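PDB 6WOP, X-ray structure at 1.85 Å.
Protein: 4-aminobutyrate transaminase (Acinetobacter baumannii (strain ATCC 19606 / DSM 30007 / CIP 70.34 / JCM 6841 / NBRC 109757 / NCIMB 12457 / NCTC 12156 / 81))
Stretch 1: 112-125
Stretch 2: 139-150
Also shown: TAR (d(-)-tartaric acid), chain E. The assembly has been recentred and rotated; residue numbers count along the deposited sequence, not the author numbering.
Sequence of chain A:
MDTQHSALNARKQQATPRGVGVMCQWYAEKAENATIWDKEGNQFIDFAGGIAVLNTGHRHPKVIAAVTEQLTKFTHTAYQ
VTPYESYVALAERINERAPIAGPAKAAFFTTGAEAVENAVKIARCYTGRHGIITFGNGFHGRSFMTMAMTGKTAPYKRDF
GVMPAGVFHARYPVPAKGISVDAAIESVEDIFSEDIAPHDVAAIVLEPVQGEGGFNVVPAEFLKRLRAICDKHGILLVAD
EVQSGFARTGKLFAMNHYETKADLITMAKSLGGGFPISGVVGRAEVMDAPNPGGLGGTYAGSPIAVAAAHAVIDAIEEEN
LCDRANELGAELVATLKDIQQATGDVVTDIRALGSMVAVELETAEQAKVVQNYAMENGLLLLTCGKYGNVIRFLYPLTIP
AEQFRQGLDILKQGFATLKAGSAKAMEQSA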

# COMPACT_ATOMS: atom_id res chain seq x y z
N GLY A 112 -0.79 2.26 24.37
CA GLY A 112 0.19 3.18 23.80
C GLY A 112 0.12 3.21 22.28
O GLY A 112 0.13 4.29 21.68
N ALA A 113 -0.02 2.05 21.66
CA ALA A 113 -0.13 2.00 20.18
C ALA A 113 -1.37 2.74 19.69
O ALA A 113 -1.33 3.44 18.65
N GLU A 114 -2.50 2.59 20.40
CA GLU A 114 -3.71 3.34 20.04
C GLU A 114 -3.47 4.83 20.12
O GLU A 114 -3.97 5.59 19.30
N ALA A 115 -2.79 5.29 21.17
CA ALA A 115 -2.52 6.74 21.24
C ALA A 115 -1.70 7.20 20.03
O ALA A 115 -2.05 8.20 19.37
N VAL A 116 -0.64 6.46 19.70
CA VAL A 116 0.17 6.80 18.51
C VAL A 116 -0.69 6.73 17.25
O VAL A 116 -0.66 7.62 16.38
N GLU A 117 -1.47 5.65 17.12
CA GLU A 117 -2.25 5.45 15.90
C GLU A 117 -3.32 6.53 15.75
O GLU A 117 -3.55 7.04 14.63
N ASN A 118 -3.95 6.94 16.87
CA ASN A 118 -4.90 8.05 16.79
C ASN A 118 -4.22 9.38 16.57
O ASN A 118 -4.79 10.24 15.90
N ALA A 119 -3.00 9.58 17.04
CA ALA A 119 -2.34 10.84 16.67
C ALA A 119 -2.09 10.90 15.17
O ALA A 119 -2.21 11.97 14.53
N VAL A 120 -1.78 9.74 14.57
CA VAL A 120 -1.59 9.69 13.11
C VAL A 120 -2.92 9.91 12.38
O VAL A 120 -2.97 10.63 11.35
N LYS A 121 -4.00 9.24 12.83
CA LYS A 121 -5.33 9.49 12.27
C LYS A 121 -5.69 10.97 12.31
O LYS A 121 -6.22 11.53 11.33
N ILE A 122 -5.49 11.60 13.46
CA ILE A 122 -5.81 13.02 13.63
C ILE A 122 -4.96 13.88 12.68
O ILE A 122 -5.46 14.80 12.00
N ALA A 123 -3.67 13.60 12.62
CA ALA A 123 -2.79 14.38 11.73
C ALA A 123 -3.16 14.19 10.27
O ALA A 123 -3.13 15.15 9.49
N ARG A 124 -3.45 12.95 9.87
CA ARG A 124 -3.88 12.72 8.49
C ARG A 124 -5.14 13.50 8.21
O ARG A 124 -5.26 14.14 7.17
N CYS A 125 -6.09 13.49 9.14
CA CYS A 125 -7.35 14.17 8.94
C CYS A 125 -7.11 15.68 8.81
O CYS A 125 -7.62 16.32 7.90
N PHE A 139 10.34 3.38 18.58
CA PHE A 139 9.41 2.28 18.84
C PHE A 139 8.05 2.86 19.15
O PHE A 139 7.93 3.67 20.07
N HIS A 140 7.00 2.40 18.43
CA HIS A 140 5.70 3.06 18.49
C HIS A 140 4.52 2.13 18.66
O HIS A 140 3.41 2.62 18.87
N GLY A 141 4.72 0.81 18.59
CA GLY A 141 3.62 -0.11 18.88
C GLY A 141 3.64 -1.30 17.93
O GLY A 141 4.49 -1.38 17.04
N ARG A 142 2.67 -2.22 18.09
CA ARG A 142 2.71 -3.49 17.41
C ARG A 142 1.54 -3.69 16.45
O ARG A 142 1.30 -4.81 16.01
N SER A 143 0.77 -2.64 16.14
CA SER A 143 -0.25 -2.63 15.11
C SER A 143 0.48 -2.65 13.75
O SER A 143 1.71 -2.49 13.67
N PHE A 144 -0.26 -2.86 12.65
CA PHE A 144 0.43 -2.79 11.36
C PHE A 144 0.94 -1.38 11.13
O PHE A 144 2.11 -1.20 10.80
N MET A 145 0.12 -0.35 11.45
CA MET A 145 0.68 0.98 11.21
C MET A 145 1.81 1.31 12.19
O MET A 145 2.82 1.93 11.79
N THR A 146 1.64 1.02 13.51
CA THR A 146 2.73 1.37 14.41
C THR A 146 3.94 0.45 14.24
O THR A 146 5.06 0.86 14.56
N MET A 147 3.76 -0.77 13.72
CA MET A 147 4.95 -1.56 13.40
C MET A 147 5.73 -0.93 12.26
O MET A 147 6.96 -0.96 12.25
N ALA A 148 5.02 -0.43 11.25
CA ALA A 148 5.71 0.24 10.14
C ALA A 148 6.44 1.47 10.66
O ALA A 148 7.56 1.75 10.26
N MET A 149 5.84 2.20 11.58
CA MET A 149 6.50 3.37 12.16
C MET A 149 7.71 2.98 13.00
O MET A 149 8.73 3.70 12.99
N THR A 150 7.60 1.88 13.75
CA THR A 150 8.70 1.37 14.55
C THR A 150 9.91 1.07 13.66
O THR A 150 9.77 0.41 12.62

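Stretch 1 is helical throughout, and its axis runs nearly perpendicular to the short helix 144-149 of stretch 2, at 87° with a closest approach of 9.7 Å. Gly112 has no side chain and makes no contact with stretch 2. Its N donates to TAR O1 at 2.9 Å. The tartrate, probably from the crystallisation liquor, also accepts from Ala113 N at O2 (2.9 Å) and from Arg142 N at O4 (3.0 Å), so it links the backbones of both stretches.

Ala113 points toward stretch 2. Its CB lies 3.9 Å from Gly141 CA, where the two backbones come close. A CB on Gly141 would fall 2.6 Å from Ala113 CB, a clash. The backbone angles of Gly141 also call for glycine by themselves. Ala113 CB further sits 3.9 Å from Thr146 OG1. Glu114 points away, and its O accepts from Asn118 ND2 at 2.9 Å. Ala115 is out of reach.

Val116 points in with chi1 t. Its CG2 is 3.7 Å from His140 O. Its CG1 packs 4.0 Å from Thr146 CG2 and 3.6 Å from Met149 CE.

Glu117 leaves its helix sideways, but with chi1 t its carboxylate reaches stretch 2. Ser143 OG donates to Glu117 OE1 at 2.6 Å, the one direct hydrogen bond between the stretches. Ser143, chi1 p, is also the N-cap of helix 144-149: its OG accepts from Thr146 N at 2.8 Å. Thr146 OG1, on a p rotamer, donates to Ser143 OG at 2.6 Å. The capping serine is thus tied to both helices. Glu117 OE2 lies 3.5 Å from Met145 CB. Water 1 donates to Glu117 OE2 at 2.7 Å and accepts from Met145 N at 3.1 Å, a second polar link near the start of that helix.

Asn118 and Ala119 do not reach across. Val120, chi1 t, points in and places CG2 3.7 Å from Met149 CE. Met149 has chi angles m, t and p, and its terminal methyl touches both Val116 and Val120, which lie one helical turn apart.

Lys121, Ile122 and Ala123 are out of reach; Lys121 NZ makes a weak hydrogen bond to Asn118 OD1 at 3.2 Å. Arg124 points toward stretch 2 with chi1 m and an otherwise extended chain. Its NH2 lies 3.7 Å from Met145 CE, which approaches the guanidinium obliquely. Met145 has chi1 t and chi2 p. Arg124 NE and NH1 are hydrogen-bonded elsewhere in the structure. Cys125 takes no part.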

# COMPACT_ATOMS: atom_id res chain seq x y z
CB ALA A 113 -0.17 0.54 19.70
CB GLU A 114 -4.89 2.99 20.96
CG GLU A 114 -5.82 2.03 20.46
CD GLU A 114 -6.87 1.67 21.47
OE1 GLU A 114 -6.66 1.87 22.65
OE2 GLU A 114 -7.92 1.17 21.08
CB ALA A 115 -1.76 7.06 22.52
CB VAL A 116 1.40 5.88 18.39
CG1 VAL A 116 2.22 6.29 17.09
CG2 VAL A 116 2.36 6.09 19.58
CB GLU A 117 -2.87 4.06 15.91
CG GLU A 117 -3.25 3.56 14.53
CD GLU A 117 -2.96 2.05 14.29
OE1 GLU A 117 -2.50 1.33 15.21
OE2 GLU A 117 -3.24 1.56 13.16
CB ASN A 118 -5.78 8.07 18.04
CG ASN A 118 -6.89 7.06 17.94
OD1 ASN A 118 -7.84 7.32 17.25
ND2 ASN A 118 -6.78 5.90 18.62
CB ALA A 119 -1.04 10.97 17.46
CB VAL A 120 -0.94 8.34 12.72
CG1 VAL A 120 -1.08 8.06 11.17
CG2 VAL A 120 0.56 8.33 13.16
CB LYS A 121 -6.37 8.67 13.03
CG LYS A 121 -6.15 7.18 12.80
CD LYS A 121 -7.01 6.20 13.64
CE LYS A 121 -8.47 6.57 13.85
NZ LYS A 121 -9.02 5.53 14.83
CB ILE A 122 -5.57 13.38 15.11
CG1 ILE A 122 -6.67 12.75 16.00
CG2 ILE A 122 -5.45 14.95 15.35
CD1 ILE A 122 -6.19 12.81 17.50
CB ALA A 123 -1.35 13.95 11.95
CB ARG A 124 -4.15 11.25 8.24
CG ARG A 124 -2.90 10.39 7.98
CD ARG A 124 -3.35 9.18 7.18
NE ARG A 124 -2.29 8.23 6.77
CZ ARG A 124 -2.60 7.14 6.05
NH1 ARG A 124 -3.86 6.93 5.70
NH2 ARG A 124 -1.66 6.27 5.70
CB CYS A 125 -8.33 13.83 10.11
SG CYS A 125 -9.82 14.90 10.07
CB PHE A 139 9.85 1.37 19.99
CG PHE A 139 8.89 0.21 20.19
CD1 PHE A 139 7.75 0.37 20.99
CD2 PHE A 139 9.09 -1.00 19.56
CE1 PHE A 139 6.83 -0.65 21.14
CE2 PHE A 139 8.16 -2.05 19.74
CZ PHE A 139 7.03 -1.86 20.50
CB HIS A 140 5.50 3.92 17.19
CG HIS A 140 6.54 4.99 17.04
ND1 HIS A 140 6.72 5.98 17.98
CD2 HIS A 140 7.54 5.15 16.11
CE1 HIS A 140 7.74 6.75 17.61
NE2 HIS A 140 8.26 6.27 16.47
CB ARG A 142 2.74 -4.60 18.46
CG ARG A 142 4.04 -4.65 19.24
CD ARG A 142 3.91 -5.82 20.30
NE ARG A 142 5.13 -6.03 21.09
CZ ARG A 142 6.09 -6.88 20.72
NH1 ARG A 142 5.98 -7.56 19.54
NH2 ARG A 142 7.15 -7.06 21.52
CB SER A 143 -1.17 -1.40 15.29
OG SER A 143 -0.52 -0.25 14.72
CB PHE A 144 -0.51 -3.24 10.25
CG PHE A 144 -0.51 -4.71 10.11
CD1 PHE A 144 0.48 -5.32 9.37
CD2 PHE A 144 -1.48 -5.50 10.77
CE1 PHE A 144 0.53 -6.74 9.27
CE2 PHE A 144 -1.46 -6.86 10.66
CZ PHE A 144 -0.46 -7.50 9.89
CB MET A 145 -0.39 2.06 11.28
CG MET A 145 0.10 3.48 11.01
SD MET A 145 1.22 3.58 9.52
CE MET A 145 0.27 4.37 8.28
CB THR A 146 2.21 1.44 15.89
OG1 THR A 146 1.55 0.22 16.27
CG2 THR A 146 1.14 2.56 15.99
CB MET A 147 4.56 -3.00 12.95
CG MET A 147 4.32 -3.92 14.06
SD MET A 147 4.11 -5.62 13.29
CE MET A 147 2.44 -5.59 12.66
CB ALA A 148 4.68 0.66 9.06
CB MET A 149 5.47 4.13 13.02
CG MET A 149 4.44 4.80 12.14
SD MET A 149 3.03 5.47 13.16
CE MET A 149 3.89 6.84 13.98
CB THR A 150 8.21 0.10 15.29
OG1 THR A 150 7.24 0.54 16.29
CG2 THR A 150 9.37 -0.70 15.92
O1 TAR E . 0.03 -0.25 25.51
O11 TAR E . -0.15 -2.47 25.53
C1 TAR E . 0.09 -1.40 24.92
C2 TAR E . 0.39 -1.46 23.41
O2 TAR E . 0.92 -0.22 23.16
C3 TAR E . 1.50 -2.48 23.13
O3 TAR E . 2.53 -2.19 24.07
C4 TAR E . 2.04 -2.22 21.71
O4 TAR E . 1.30 -2.24 20.72
O41 TAR E . 3.27 -1.98 21.60
O HOH W 1 -2.88 -0.85 11.91